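Local atomic coordinates of VP5 (Halorubrum pleomorphic virus 2, PDB entry 6QGI), a protein that is an envelope protein of a haloarchaeal pleomorphic virus and probably drives fusion of the viral envelope with the host membrane. Residues Q285-L290 with Y344-M349. Numbering follows the deposited sequence.
Sequences QAIADL and YFTADM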
ATOM      1  N   GLN A 285      10.531  -6.022   3.247  1.00 25.70           N
ATOM      2  CA  GLN A 285      10.221  -6.368   1.861  1.00 24.53           C
ATOM      3  C   GLN A 285       9.707  -5.223   0.978  1.00 27.52           C
ATOM      4  O   GLN A 285      10.064  -5.193  -0.200  1.00 26.42           O
ATOM      5  CB  GLN A 285       9.216  -7.527   1.817  1.00 25.23           C
ATOM      6  CG  GLN A 285       9.264  -8.359   0.530  1.00 36.69           C
ATOM      7  CD  GLN A 285      10.663  -8.723   0.096  1.00 53.86           C
ATOM      8  OE1 GLN A 285      11.433  -9.343   0.836  1.00 51.81           O
ATOM      9  NE2 GLN A 285      11.023  -8.331  -1.116  1.00 45.82           N
ATOM     10  N   ALA A 286       8.860  -4.321   1.502  1.00 24.33           N
ATOM     11  CA  ALA A 286       8.301  -3.235   0.691  1.00 23.80           C
ATOM     12  C   ALA A 286       9.394  -2.326   0.089  1.00 28.26           C
ATOM     13  O   ALA A 286       9.279  -1.970  -1.087  1.00 27.90           O
ATOM     14  CB  ALA A 286       7.307  -2.418   1.497  1.00 24.11           C
ATOM     15  N   ILE A 287      10.472  -2.005   0.848  1.00 24.87           N
ATOM     16  CA  ILE A 287      11.548  -1.173   0.291  1.00 25.07           C
ATOM     17  C   ILE A 287      12.368  -2.004  -0.730  1.00 28.54           C
ATOM     18  O   ILE A 287      12.709  -1.470  -1.785  1.00 28.11           O
ATOM     19  CB  ILE A 287      12.430  -0.440   1.348  1.00 28.91           C
ATOM     20  CG1 ILE A 287      13.457   0.531   0.693  1.00 29.75           C
ATOM     21  CG2 ILE A 287      13.109  -1.395   2.327  1.00 30.45           C
ATOM     22  CD1 ILE A 287      12.882   1.644  -0.209  1.00 32.43           C
ATOM     23  N   ALA A 288      12.587  -3.313  -0.461  1.00 25.08           N
ATOM     24  CA  ALA A 288      13.267  -4.228  -1.385  1.00 25.40           C
ATOM     25  C   ALA A 288      12.518  -4.269  -2.725  1.00 29.75           C
ATOM     26  O   ALA A 288      13.139  -4.167  -3.778  1.00 30.49           O
ATOM     27  CB  ALA A 288      13.355  -5.622  -0.778  1.00 26.26           C
ATOM     28  N   ASP A 289      11.176  -4.327  -2.661  1.00 25.81           N
ATOM     29  CA  ASP A 289      10.269  -4.331  -3.802  1.00 24.75           C
ATOM     30  C   ASP A 289      10.233  -2.954  -4.492  1.00 28.35           C
ATOM     31  O   ASP A 289      10.200  -2.903  -5.723  1.00 28.28           O
ATOM     32  CB  ASP A 289       8.855  -4.765  -3.360  1.00 25.95           C
ATOM     33  CG  ASP A 289       8.717  -6.222  -2.926  1.00 37.44           C
ATOM     34  OD1 ASP A 289       9.640  -7.027  -3.213  1.00 39.00           O
ATOM     35  OD2 ASP A 289       7.689  -6.558  -2.295  1.00 42.26           O
ATOM     36  N   LEU A 290      10.266  -1.848  -3.712  1.00 24.69           N
ATOM     37  CA  LEU A 290      10.287  -0.481  -4.249  1.00 24.49           C
ATOM     38  C   LEU A 290      11.592  -0.193  -5.012  1.00 29.66           C
ATOM     39  O   LEU A 290      11.553   0.526  -6.012  1.00 29.31           O
ATOM     40  CB  LEU A 290      10.075   0.574  -3.146  1.00 24.44           C
ATOM     41  CG  LEU A 290       8.626   0.826  -2.684  1.00 28.05           C
ATOM     42  CD1 LEU A 290       8.598   1.773  -1.515  1.00 28.12           C
ATOM     43  CD2 LEU A 290       7.749   1.400  -3.806  1.00 29.50           C
ATOM     44  N   TYR A 344       7.031   7.712  -0.051  1.00 25.30           N
ATOM     45  CA  TYR A 344       7.227   6.522   0.770  1.00 24.20           C
ATOM     46  C   TYR A 344       8.266   6.822   1.857  1.00 27.47           C
ATOM     47  O   TYR A 344       9.094   7.723   1.692  1.00 27.59           O
ATOM     48  CB  TYR A 344       7.602   5.295  -0.077  1.00 24.99           C
ATOM     49  CG  TYR A 344       6.510   4.892  -1.044  1.00 25.82           C
ATOM     50  CD1 TYR A 344       5.411   4.154  -0.617  1.00 27.15           C
ATOM     51  CD2 TYR A 344       6.551   5.288  -2.377  1.00 26.63           C
ATOM     52  CE1 TYR A 344       4.381   3.817  -1.491  1.00 27.33           C
ATOM     53  CE2 TYR A 344       5.535   4.943  -3.265  1.00 26.86           C
ATOM     54  CZ  TYR A 344       4.449   4.209  -2.816  1.00 33.88           C
ATOM     55  OH  TYR A 344       3.446   3.855  -3.681  1.00 34.24           O
ATOM     56  N   PHE A 345       8.162   6.127   3.001  1.00 23.06           N
ATOM     57  CA  PHE A 345       9.056   6.336   4.135  1.00 23.44           C
ATOM     58  C   PHE A 345       9.357   5.008   4.825  1.00 27.70           C
ATOM     59  O   PHE A 345       8.462   4.397   5.414  1.00 26.10           O
ATOM     60  CB  PHE A 345       8.453   7.358   5.120  1.00 25.21           C
ATOM     61  CG  PHE A 345       9.425   7.993   6.089  1.00 27.58           C
ATOM     62  CD1 PHE A 345      10.337   8.954   5.658  1.00 31.08           C
ATOM     63  CD2 PHE A 345       9.386   7.682   7.444  1.00 29.58           C
ATOM     64  CE1 PHE A 345      11.216   9.561   6.558  1.00 33.05           C
ATOM     65  CE2 PHE A 345      10.264   8.293   8.345  1.00 33.49           C
ATOM     66  CZ  PHE A 345      11.165   9.236   7.897  1.00 32.43           C
ATOM     67  N   THR A 346      10.617   4.545   4.702  1.00 25.75           N
ATOM     68  CA  THR A 346      11.100   3.306   5.307  1.00 26.02           C
ATOM     69  C   THR A 346      11.702   3.670   6.649  1.00 32.31           C
ATOM     70  O   THR A 346      12.692   4.404   6.703  1.00 33.71           O
ATOM     71  CB  THR A 346      12.083   2.591   4.378  1.00 31.19           C
ATOM     72  OG1 THR A 346      11.486   2.469   3.085  1.00 28.89           O
ATOM     73  CG2 THR A 346      12.494   1.217   4.906  1.00 28.72           C
ATOM     74  N   ALA A 347      11.081   3.193   7.735  1.00 28.90           N
ATOM     75  CA  ALA A 347      11.506   3.507   9.094  1.00 29.75           C
ATOM     76  C   ALA A 347      11.301   2.357  10.050  1.00 33.98           C
ATOM     77  O   ALA A 347      10.464   1.487   9.818  1.00 32.13           O
ATOM     78  CB  ALA A 347      10.728   4.713   9.598  1.00 30.30           C
ATOM     79  N   ASP A 348      12.052   2.383  11.158  1.00 33.03           N
ATOM     80  CA  ASP A 348      11.910   1.405  12.228  1.00 33.64           C
ATOM     81  C   ASP A 348      10.796   1.919  13.137  1.00 37.23           C
ATOM     82  O   ASP A 348      10.999   2.888  13.884  1.00 37.71           O
ATOM     83  CB  ASP A 348      13.238   1.181  12.984  1.00 37.09           C
ATOM     84  CG  ASP A 348      13.166   0.147  14.095  1.00 47.44           C
ATOM     85  OD1 ASP A 348      12.086  -0.433  14.294  1.00 47.93           O
ATOM     86  OD2 ASP A 348      14.193  -0.076  14.765  1.00 52.79           O
ATOM     87  N   MET A 349       9.605   1.286  13.038  1.00 32.32           N
ATOM     88  CA  MET A 349       8.402   1.642  13.799  1.00 31.50           C
ATOM     89  C   MET A 349       8.630   1.547  15.305  1.00 35.78           C
ATOM     90  O   MET A 349       7.920   2.200  16.067  1.00 35.63           O
ATOM     91  CB  MET A 349       7.201   0.768  13.393  1.00 32.90           C
ATOM     92  CG  MET A 349       6.783   0.945  11.940  1.00 35.89           C
ATOM     93  SD  MET A 349       6.271   2.630  11.525  1.00 39.98           S
ATOM     94  CE  MET A 349       7.162   2.870   9.991  1.00 36.57           C
TER
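Ile-287 and Leu-290, one helical turn apart on 285-290, pack against Thr-346 and Tyr-344, alternate residues of the strand that face the helix. The contact is small and buried, and is carried by side chains. The CA atoms come nearest at Ile-287 and Thr-346, 6.7 Å apart.

The packing has two parts. The first is van der Waals contact between Ile-287 and Thr-346, whose side chains meet at roughly a right angle. Both branches of the threonine take part. OG1 of Thr-346 lies 3.5 Å from Ile-287 CB, a contact of oxygen with carbon. The methyls meet where CG2 of Thr-346 lies 3.7 Å from CG2 of Ile-287. Ile-287 CG1 is anti to the backbone N (chi1 -174°), which brings CG1 and CD1 alongside the threonine hydroxyl. The polar end of Thr-346 is satisfied elsewhere, by a hydrogen bond between OG1 and the hydroxyl of Thr-436.

The second part is apolar and includes a CH-pi contact. Leu-290 CD1 sits over one face of the Tyr-344 ring, 4.2 Å from the centroid and 27° off the normal. It lies above the CB end of the ring, 3.8 Å from CG of Tyr-344. Leu-290 CD2 lies over the same face, 4.2 Å above the plane of the Tyr-344 ring and closer to its axis, shifted a little towards the CD2/CE2 side. At the far end of the ring, Tyr-344 OH is hydrogen-bonded to Asn-62 OD1.

On the side of the helix turned from the strand, Gln-285 NE2 donates to Asp-289 OD1 at 2.8 Å.

The short helix 285-292 lies against a face of an antiparallel beta region, where strand 343-355 runs between strands 312-320 and 434-439, and helix 270-279 packs against it through Gln-285, Ala-288 and Asp-289.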